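Local structure of bile acid 7a-dehydratase, BaiE (4L8P) at residues Y49-L61 with L90-G104. The protein probably catalyses the 7-alpha-dehydration of bile-acid intermediates and has the cystatin-like fold of the SnoaL-like family. Sequence-based numbering, arbitrary orientation. Where two conformers were deposited one is given.
Sequences YFRCLDGKLWDEL and LAAAMPKEEISMHMG
Lys56 NZ is gripped by three backbone carbonyls: two from the loop after helix 83-93 and that of Glu98, the first residue of strand 98-111. Glu98 O, 2.7 Å from Lys56 NZ, receives it nearly end-on (160° at the oxygen), whereas Pro95 O and Met94 O are met from above their carbonyl planes. Water 1 also accepts from the ammonium and links it to Leu53 O and Ser100 OG. Two extended torsions, chi2 and chi3, reach across before a last bend (chi4 -68°) sets the nitrogen among the oxygens; positive phi at Lys56 itself closes helix 22-55 in a Schellman motif.

Two residues earlier, Asp54 spreads its carboxylate against the strand. Asp54 OD1 accepts a hydrogen bond from His102 ND1 (2.8 Å) on its syn lone pair, carboxylate and ring nearly coplanar, and one from Ser100 OG (2.6 Å) on the anti side. OD2 accepts from His102 N in an almost straight bond and from Tyr122 of the second subunit. Leu53 CD2 lies over the His102 imidazole face, 3.6 Å from its centroid. Beyond it, Ala91 CB makes a CH-pi contact over the five-membered ring of Trp58.

The end of the long helix thus packs antiparallel on the strand, the helix-on-sheet core of the cystatin-like fold. Its His-carboxylate hydrogen bond uses the ND1-H, holding the ring's rotation and leaving NE2 on the side far from Asp54.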
ATOM      1  N   TYR A  49       4.969 -12.367  -4.490  1.00 15.01           N
ATOM      2  CA  TYR A  49       6.004 -12.798  -3.551  1.00 15.55           C
ATOM      3  C   TYR A  49       5.498 -12.747  -2.097  1.00 15.63           C
ATOM      4  O   TYR A  49       5.634 -13.730  -1.349  1.00 15.02           O
ATOM      5  CB  TYR A  49       7.292 -11.967  -3.757  1.00 15.60           C
ATOM      6  CG  TYR A  49       8.357 -12.211  -2.725  1.00 15.92           C
ATOM      7  CD1 TYR A  49       8.380 -11.468  -1.546  1.00 15.70           C
ATOM      8  CD2 TYR A  49       9.321 -13.201  -2.908  1.00 15.82           C
ATOM      9  CE1 TYR A  49       9.316 -11.716  -0.563  1.00 19.38           C
ATOM     10  CE2 TYR A  49      10.284 -13.450  -1.928  1.00 17.95           C
ATOM     11  CZ  TYR A  49      10.265 -12.711  -0.759  1.00 19.80           C
ATOM     12  OH  TYR A  49      11.232 -12.935   0.217  1.00 24.59           O
ATOM     13  N   PHE A  50       4.928 -11.603  -1.689  1.00 15.91           N
ATOM     14  CA  PHE A  50       4.459 -11.465  -0.305  1.00 15.64           C
ATOM     15  C   PHE A  50       3.315 -12.394   0.035  1.00 16.72           C
ATOM     16  O   PHE A  50       3.290 -13.000   1.107  1.00 15.23           O
ATOM     17  CB  PHE A  50       4.026 -10.020   0.006  1.00 15.63           C
ATOM     18  CG  PHE A  50       5.150  -9.016   0.055  1.00 16.91           C
ATOM     19  CD1 PHE A  50       6.318  -9.271   0.754  1.00 18.49           C
ATOM     20  CD2 PHE A  50       4.996  -7.772  -0.565  1.00 17.70           C
ATOM     21  CE1 PHE A  50       7.321  -8.312   0.824  1.00 22.05           C
ATOM     22  CE2 PHE A  50       6.003  -6.826  -0.494  1.00 22.40           C
ATOM     23  CZ  PHE A  50       7.154  -7.100   0.199  1.00 20.06           C
ATOM     24  N   ARG A  51       2.383 -12.529  -0.897  1.00 16.00           N
ATOM     25  CA  ARG A  51       1.257 -13.425  -0.715  1.00 16.62           C
ATOM     26  C   ARG A  51       1.722 -14.882  -0.568  1.00 15.31           C
ATOM     27  O   ARG A  51       1.252 -15.612   0.310  1.00 17.73           O
ATOM     28  CB  ARG A  51       0.265 -13.230  -1.878  1.00 17.52           C
ATOM     29  CG  ARG A  51      -0.907 -14.168  -1.911  1.00 20.95           C
ATOM     30  CD  ARG A  51      -1.905 -13.728  -2.998  1.00 19.40           C
ATOM     31  NE  ARG A  51      -1.356 -13.607  -4.355  1.00 19.08           N
ATOM     32  CZ  ARG A  51      -1.143 -14.634  -5.197  1.00 21.98           C
ATOM     33  NH1 ARG A  51      -1.382 -15.893  -4.825  1.00 22.32           N
ATOM     34  NH2 ARG A  51      -0.662 -14.400  -6.415  1.00 22.25           N
ATOM     35  N   CYS A  52       2.660 -15.307  -1.411  1.00 15.89           N
ATOM     36  CA  CYS A  52       3.185 -16.671  -1.316  1.00 15.65           C
ATOM     37  C   CYS A  52       4.043 -16.876  -0.056  1.00 16.53           C
ATOM     38  O   CYS A  52       4.004 -17.957   0.549  1.00 17.03           O
ATOM     39  CB  CYS A  52       3.975 -17.035  -2.557  1.00 16.57           C
ATOM     40  SG  CYS A  52       2.956 -17.150  -4.041  1.00 20.37           S
ATOM     41  N   LEU A  53       4.809 -15.850   0.320  1.00 15.09           N
ATOM     42  CA  LEU A  53       5.637 -15.902   1.516  1.00 15.24           C
ATOM     43  C   LEU A  53       4.781 -16.137   2.763  1.00 16.36           C
ATOM     44  O   LEU A  53       5.035 -17.044   3.555  1.00 16.87           O
ATOM     45  CB  LEU A  53       6.435 -14.606   1.660  1.00 16.03           C
ATOM     46  CG  LEU A  53       7.334 -14.416   2.893  1.00 18.37           C
ATOM     47  CD1 LEU A  53       8.429 -15.462   2.900  1.00 21.50           C
ATOM     48  CD2 LEU A  53       7.937 -13.041   2.891  1.00 18.45           C
ATOM     49  N   ASP A  54       3.767 -15.292   2.931  1.00 15.65           N
ATOM     50  CA  ASP A  54       2.919 -15.371   4.118  1.00 14.66           C
ATOM     51  C   ASP A  54       1.952 -16.537   4.059  1.00 17.55           C
ATOM     52  O   ASP A  54       1.615 -17.124   5.097  1.00 17.78           O
ATOM     53  CB  ASP A  54       2.230 -14.043   4.333  1.00 16.99           C
ATOM     54  CG  ASP A  54       3.204 -12.936   4.689  1.00 17.48           C
ATOM     55  OD1 ASP A  54       4.271 -13.203   5.301  1.00 16.09           O
ATOM     56  OD2 ASP A  54       2.899 -11.791   4.332  1.00 17.46           O
ATOM     57  N   GLY A  55       1.542 -16.911   2.860  1.00 16.20           N
ATOM     58  CA  GLY A  55       0.736 -18.123   2.696  1.00 16.20           C
ATOM     59  C   GLY A  55       1.533 -19.409   2.773  1.00 17.10           C
ATOM     60  O   GLY A  55       0.926 -20.476   2.806  1.00 18.00           O
ATOM     61  N   LYS A  56       2.867 -19.323   2.849  1.00 17.48           N
ATOM     62  CA  LYS A  56       3.764 -20.497   2.879  1.00 17.12           C
ATOM     63  C   LYS A  56       3.601 -21.397   1.632  1.00 20.08           C
ATOM     64  O   LYS A  56       3.664 -22.636   1.724  1.00 21.92           O
ATOM     65  CB  LYS A  56       3.597 -21.310   4.184  1.00 19.39           C
ATOM     66  CG  LYS A  56       3.744 -20.459   5.447  1.00 19.53           C
ATOM     67  CD  LYS A  56       3.642 -21.266   6.730  1.00 19.50           C
ATOM     68  CE  LYS A  56       3.509 -20.344   7.942  1.00 18.86           C
ATOM     69  NZ  LYS A  56       4.734 -19.550   8.207  1.00 20.18           N
ATOM     70  N   LEU A  57       3.355 -20.747   0.495  1.00 17.73           N
ATOM     71  CA  LEU A  57       3.184 -21.422  -0.794  1.00 21.19           C
ATOM     72  C   LEU A  57       4.543 -21.449  -1.475  1.00 19.35           C
ATOM     73  O   LEU A  57       4.840 -20.630  -2.355  1.00 19.72           O
ATOM     74  CB  LEU A  57       2.141 -20.693  -1.639  1.00 20.38           C
ATOM     75  CG  LEU A  57       0.754 -20.519  -0.996  1.00 23.22           C
ATOM     76  CD1 LEU A  57      -0.150 -19.684  -1.910  1.00 27.53           C
ATOM     77  CD2 LEU A  57       0.147 -21.879  -0.692  1.00 29.42           C
ATOM     78  N   TRP A  58       5.379 -22.393  -1.046  1.00 19.97           N
ATOM     79  CA  TRP A  58       6.800 -22.289  -1.312  1.00 19.21           C
ATOM     80  C   TRP A  58       7.138 -22.553  -2.776  1.00 20.73           C
ATOM     81  O   TRP A  58       7.963 -21.831  -3.348  1.00 19.78           O
ATOM     82  CB  TRP A  58       7.616 -23.186  -0.387  1.00 21.00           C
ATOM     83  CG  TRP A  58       7.363 -22.926   1.073  1.00 21.39           C
ATOM     84  CD1 TRP A  58       6.956 -23.845   2.021  1.00 24.24           C
ATOM     85  CD2 TRP A  58       7.523 -21.683   1.763  1.00 20.86           C
ATOM     86  NE1 TRP A  58       6.840 -23.225   3.255  1.00 23.45           N
ATOM     87  CE2 TRP A  58       7.176 -21.903   3.120  1.00 22.70           C
ATOM     88  CE3 TRP A  58       7.895 -20.382   1.362  1.00 20.41           C
ATOM     89  CZ2 TRP A  58       7.232 -20.878   4.092  1.00 21.52           C
ATOM     90  CZ3 TRP A  58       7.939 -19.350   2.338  1.00 21.68           C
ATOM     91  CH2 TRP A  58       7.594 -19.617   3.681  1.00 22.08           C
ATOM     92  N   ASP A  59       6.461 -23.535  -3.377  1.00 21.88           N
ATOM     93  CA  ASP A  59       6.637 -23.800  -4.817  1.00 23.76           C
ATOM     94  C   ASP A  59       6.246 -22.622  -5.691  1.00 22.76           C
ATOM     95  O   ASP A  59       6.955 -22.294  -6.641  1.00 22.69           O
ATOM     96  CB  ASP A  59       5.836 -25.032  -5.263  1.00 27.76           C
ATOM     97  CG  ASP A  59       6.386 -26.325  -4.687  1.00 34.88           C
ATOM     98  OD1 ASP A  59       7.576 -26.357  -4.323  1.00 33.35           O
ATOM     99  OD2 ASP A  59       5.614 -27.305  -4.601  1.00 44.38           O
ATOM    100  N   GLU A  60       5.111 -22.009  -5.381  1.00 20.97           N
ATOM    101  CA  GLU A  60       4.695 -20.775  -6.072  1.00 20.31           C
ATOM    102  C   GLU A  60       5.650 -19.599  -5.825  1.00 17.87           C
ATOM    103  O   GLU A  60       6.015 -18.876  -6.769  1.00 19.38           O
ATOM    104  CB  GLU A  60       3.238 -20.409  -5.741  1.00 21.77           C
ATOM    105  CG  GLU A  60       2.652 -19.397  -6.722  1.00 31.86           C
ATOM    106  CD  GLU A  60       1.142 -19.216  -6.611  1.00 47.96           C
ATOM    107  OE1 GLU A  60       0.492 -19.821  -5.722  1.00 42.88           O
ATOM    108  OE2 GLU A  60       0.595 -18.449  -7.430  1.00 64.14           O
ATOM    109  N   LEU A  61       6.112 -19.419  -4.583  1.00 18.83           N
ATOM    110  CA  LEU A  61       7.101 -18.373  -4.308  1.00 19.99           C
ATOM    111  C   LEU A  61       8.356 -18.539  -5.169  1.00 19.27           C
ATOM    112  O   LEU A  61       8.934 -17.569  -5.673  1.00 15.80           O
ATOM    113  CB  LEU A  61       7.503 -18.374  -2.845  1.00 19.78           C
ATOM    114  CG  LEU A  61       8.382 -17.176  -2.444  1.00 21.16           C
ATOM    115  CD1 LEU A  61       8.068 -16.841  -0.996  1.00 25.97           C
ATOM    116  CD2 LEU A  61       9.881 -17.450  -2.535  1.00 23.79           C
ATOM    117  N   LEU A  90      13.438 -20.776   3.631  1.00 22.49           N
ATOM    118  CA  LEU A  90      12.214 -20.118   4.104  1.00 21.74           C
ATOM    119  C   LEU A  90      11.235 -21.093   4.755  1.00 23.92           C
ATOM    120  O   LEU A  90      10.646 -20.784   5.801  1.00 24.55           O
ATOM    121  CB  LEU A  90      11.533 -19.335   2.998  1.00 22.19           C
ATOM    122  CG  LEU A  90      12.276 -18.097   2.461  1.00 25.43           C
ATOM    123  CD1 LEU A  90      11.537 -17.539   1.254  1.00 24.16           C
ATOM    124  CD2 LEU A  90      12.454 -17.013   3.518  1.00 26.37           C
ATOM    125  N   ALA A  91      11.086 -22.271   4.162  1.00 25.08           N
ATOM    126  CA  ALA A  91      10.199 -23.289   4.721  1.00 26.40           C
ATOM    127  C   ALA A  91      10.628 -23.697   6.132  1.00 30.17           C
ATOM    128  O   ALA A  91       9.773 -23.889   7.004  1.00 29.44           O
ATOM    129  CB  ALA A  91      10.134 -24.486   3.792  1.00 27.91           C
ATOM    130  N   ALA A  92      11.941 -23.791   6.362  1.00 29.15           N
ATOM    131  CA  ALA A  92      12.486 -24.079   7.697  1.00 33.00           C
ATOM    132  C   ALA A  92      12.402 -22.897   8.648  1.00 32.68           C
ATOM    133  O   ALA A  92      12.054 -23.066   9.816  1.00 30.35           O
ATOM    134  CB  ALA A  92      13.937 -24.566   7.597  1.00 36.31           C
ATOM    135  N   ALA A  93      12.715 -21.702   8.151  1.00 28.67           N
ATOM    136  CA  ALA A  93      12.729 -20.490   8.968  1.00 29.15           C
ATOM    137  C   ALA A  93      11.347 -19.958   9.334  1.00 27.59           C
ATOM    138  O   ALA A  93      11.204 -19.297  10.380  1.00 29.49           O
ATOM    139  CB  ALA A  93      13.542 -19.396   8.297  1.00 31.87           C
HETATM  140  N   MSE A  94      10.341 -20.285   8.513  0.70 24.94           N
HETATM  141  CA  MSE A  94       8.978 -19.759   8.661  0.70 24.03           C
HETATM  142  C   MSE A  94       8.030 -20.935   8.727  0.70 20.94           C
HETATM  143  O   MSE A  94       7.204 -21.162   7.824  0.70 20.88           O
HETATM  144  CB  MSE A  94       8.691 -18.829   7.518  0.70 24.83           C
HETATM  145  CG  MSE A  94       9.732 -17.729   7.561  0.70 28.64           C
HETATM  146 SE   MSE A  94       9.259 -16.513   6.153  0.52 23.53          SE
HETATM  147  CE  MSE A  94       7.824 -15.581   7.040  0.70 27.14           C
ATOM    148  N   PRO A  95       8.133 -21.712   9.811  1.00 22.61           N
ATOM    149  CA  PRO A  95       7.340 -22.945   9.901  1.00 22.87           C
ATOM    150  C   PRO A  95       5.846 -22.665  10.153  1.00 20.90           C
ATOM    151  O   PRO A  95       5.451 -21.488  10.337  1.00 21.20           O
ATOM    152  CB  PRO A  95       7.967 -23.655  11.093  1.00 25.39           C
ATOM    153  CG  PRO A  95       8.379 -22.531  11.989  1.00 24.28           C
ATOM    154  CD  PRO A  95       8.963 -21.533  11.026  1.00 24.50           C
ATOM    155  N   LYS A  96       5.037 -23.728  10.174  1.00 22.53           N
ATOM    156  CA  LYS A  96       3.581 -23.603  10.369  1.00 23.86           C
ATOM    157  C   LYS A  96       3.230 -22.856  11.657  1.00 21.92           C
ATOM    158  O   LYS A  96       2.216 -22.161  11.698  1.00 26.53           O
ATOM    159  CB  LYS A  96       2.902 -24.980  10.376  1.00 32.15           C
ATOM    160  CG  LYS A  96       2.934 -25.686   9.022  1.00 45.11           C
ATOM    161  CD  LYS A  96       1.865 -25.174   8.064  1.00 53.52           C
ATOM    162  CE  LYS A  96       0.633 -26.072   8.071  1.00 58.23           C
ATOM    163  NZ  LYS A  96      -0.441 -25.562   7.175  1.00 57.84           N
ATOM    164  N   GLU A  97       4.082 -22.962  12.689  1.00 20.71           N
ATOM    165  CA  GLU A  97       3.839 -22.303  13.978  1.00 23.17           C
ATOM    166  C   GLU A  97       4.075 -20.810  13.940  1.00 22.66           C
ATOM    167  O   GLU A  97       3.829 -20.152  14.953  1.00 25.49           O
ATOM    168  CB  GLU A  97       4.764 -22.799  15.115  1.00 26.64           C
ATOM    169  CG  GLU A  97       5.060 -24.262  15.239  1.00 39.85           C
ATOM    170  CD  GLU A  97       6.205 -24.637  14.334  1.00 39.42           C
ATOM    171  OE1 GLU A  97       7.407 -24.435  14.672  1.00 43.95           O
ATOM    172  OE2 GLU A  97       5.849 -25.113  13.265  1.00 32.89           O
ATOM    173  N   GLU A  98       4.605 -20.274  12.827  1.00 21.60           N
ATOM    174  CA  GLU A  98       4.844 -18.845  12.696  1.00 22.38           C
ATOM    175  C   GLU A  98       3.856 -18.202  11.718  1.00 21.56           C
ATOM    176  O   GLU A  98       3.916 -18.462  10.523  1.00 23.06           O
ATOM    177  CB  GLU A  98       6.282 -18.583  12.238  1.00 22.08           C
ATOM    178  CG  GLU A  98       6.631 -17.102  12.093  1.00 25.90           C
ATOM    179  CD  GLU A  98       8.044 -16.831  11.621  1.00 40.53           C
ATOM    180  OE1 GLU A  98       8.927 -17.720  11.689  1.00 38.30           O
ATOM    181  OE2 GLU A  98       8.273 -15.679  11.195  1.00 43.03           O
ATOM    182  N   ILE A  99       2.954 -17.365  12.234  1.00 18.70           N
ATOM    183  CA  ILE A  99       2.112 -16.509  11.395  1.00 18.55           C
ATOM    184  C   ILE A  99       2.982 -15.316  11.018  1.00 17.57           C
ATOM    185  O   ILE A  99       3.552 -14.663  11.906  1.00 18.65           O
ATOM    186  CB  ILE A  99       0.872 -15.973  12.159  1.00 19.97           C
ATOM    187  CG1 ILE A  99      -0.023 -17.130  12.651  1.00 22.25           C
ATOM    188  CG2 ILE A  99       0.096 -14.965  11.334  1.00 21.76           C
ATOM    189  CD1 ILE A  99      -1.073 -16.705  13.672  1.00 24.03           C
ATOM    190  N   SER A 100       3.051 -15.003   9.723  1.00 16.53           N
ATOM    191  CA  SER A 100       3.788 -13.821   9.249  1.00 14.51           C
ATOM    192  C   SER A 100       2.898 -12.932   8.393  1.00 15.89           C
ATOM    193  O   SER A 100       1.989 -13.403   7.695  1.00 15.99           O
ATOM    194  CB  SER A 100       5.040 -14.210   8.454  1.00 16.17           C
ATOM    195  OG  SER A 100       4.703 -14.913   7.271  1.00 17.09           O
HETATM  196  N   MSE A 101       3.166 -11.636   8.468  0.50 15.41           N
HETATM  197  CA  MSE A 101       2.537 -10.644   7.598  0.50 16.09           C
HETATM  198  C   MSE A 101       3.609  -9.668   7.173  0.50 16.64           C
HETATM  199  O   MSE A 101       4.066  -8.861   7.982  0.50 16.40           O
HETATM  200  CB  MSE A 101       1.349  -9.973   8.311  0.50 17.62           C
HETATM  201  CG  MSE A 101       0.089 -10.858   8.286  0.50 17.32           C
HETATM  202 SE   MSE A 101      -1.313 -10.232   9.518  0.37 17.03          SE
HETATM  203  CE  MSE A 101      -1.628  -8.563   8.508  0.50 16.47           C
ATOM    204  N   HIS A 102       3.997  -9.726   5.893  1.00 16.24           N
ATOM    205  CA  HIS A 102       4.943  -8.789   5.278  1.00 16.97           C
ATOM    206  C   HIS A 102       4.151  -7.900   4.348  1.00 17.59           C
ATOM    207  O   HIS A 102       3.656  -8.348   3.298  1.00 17.70           O
ATOM    208  CB  HIS A 102       5.991  -9.574   4.476  1.00 16.15           C
ATOM    209  CG  HIS A 102       6.874 -10.412   5.322  1.00 18.94           C
ATOM    210  ND1 HIS A 102       6.509 -11.664   5.755  1.00 19.04           N
ATOM    211  CD2 HIS A 102       8.127 -10.192   5.798  1.00 21.26           C
ATOM    212  CE1 HIS A 102       7.472 -12.159   6.512  1.00 21.38           C
ATOM    213  NE2 HIS A 102       8.484 -11.301   6.526  1.00 21.97           N
HETATM  214  N   MSE A 103       3.984  -6.648   4.762  1.00 16.25           N
HETATM  215  CA  MSE A 103       3.070  -5.695   4.128  1.00 15.62           C
HETATM  216  C   MSE A 103       3.894  -4.625   3.434  1.00 15.72           C
HETATM  217  O   MSE A 103       4.570  -3.815   4.083  1.00 15.34           O
HETATM  218  CB  MSE A 103       2.147  -5.121   5.200  1.00 16.44           C
HETATM  219  CG  MSE A 103       1.233  -6.243   5.726  1.00 18.88           C
HETATM  220 SE   MSE A 103       0.300  -5.675   7.369  0.75 15.60          SE
HETATM  221  CE  MSE A 103       1.849  -5.811   8.540  1.00 19.77           C
ATOM    222  N   GLY A 104       3.867  -4.643   2.097  1.00 14.41           N
ATOM    223  CA  GLY A 104       4.573  -3.668   1.294  1.00 14.14           C
ATOM    224  C   GLY A 104       3.727  -2.425   1.062  1.00 15.42           C
ATOM    225  O   GLY A 104       2.478  -2.492   0.840  1.00 18.72           O
TER
HETATM  226  O   HOH W   1       5.171 -17.403   6.395  1.00 18.69           O
HETATM  227  O   HOH W   2       1.322 -16.067   7.636  1.00 18.18           O
HETATM  228  O   HOH W   3       6.959 -23.591   6.406  1.00 25.01           O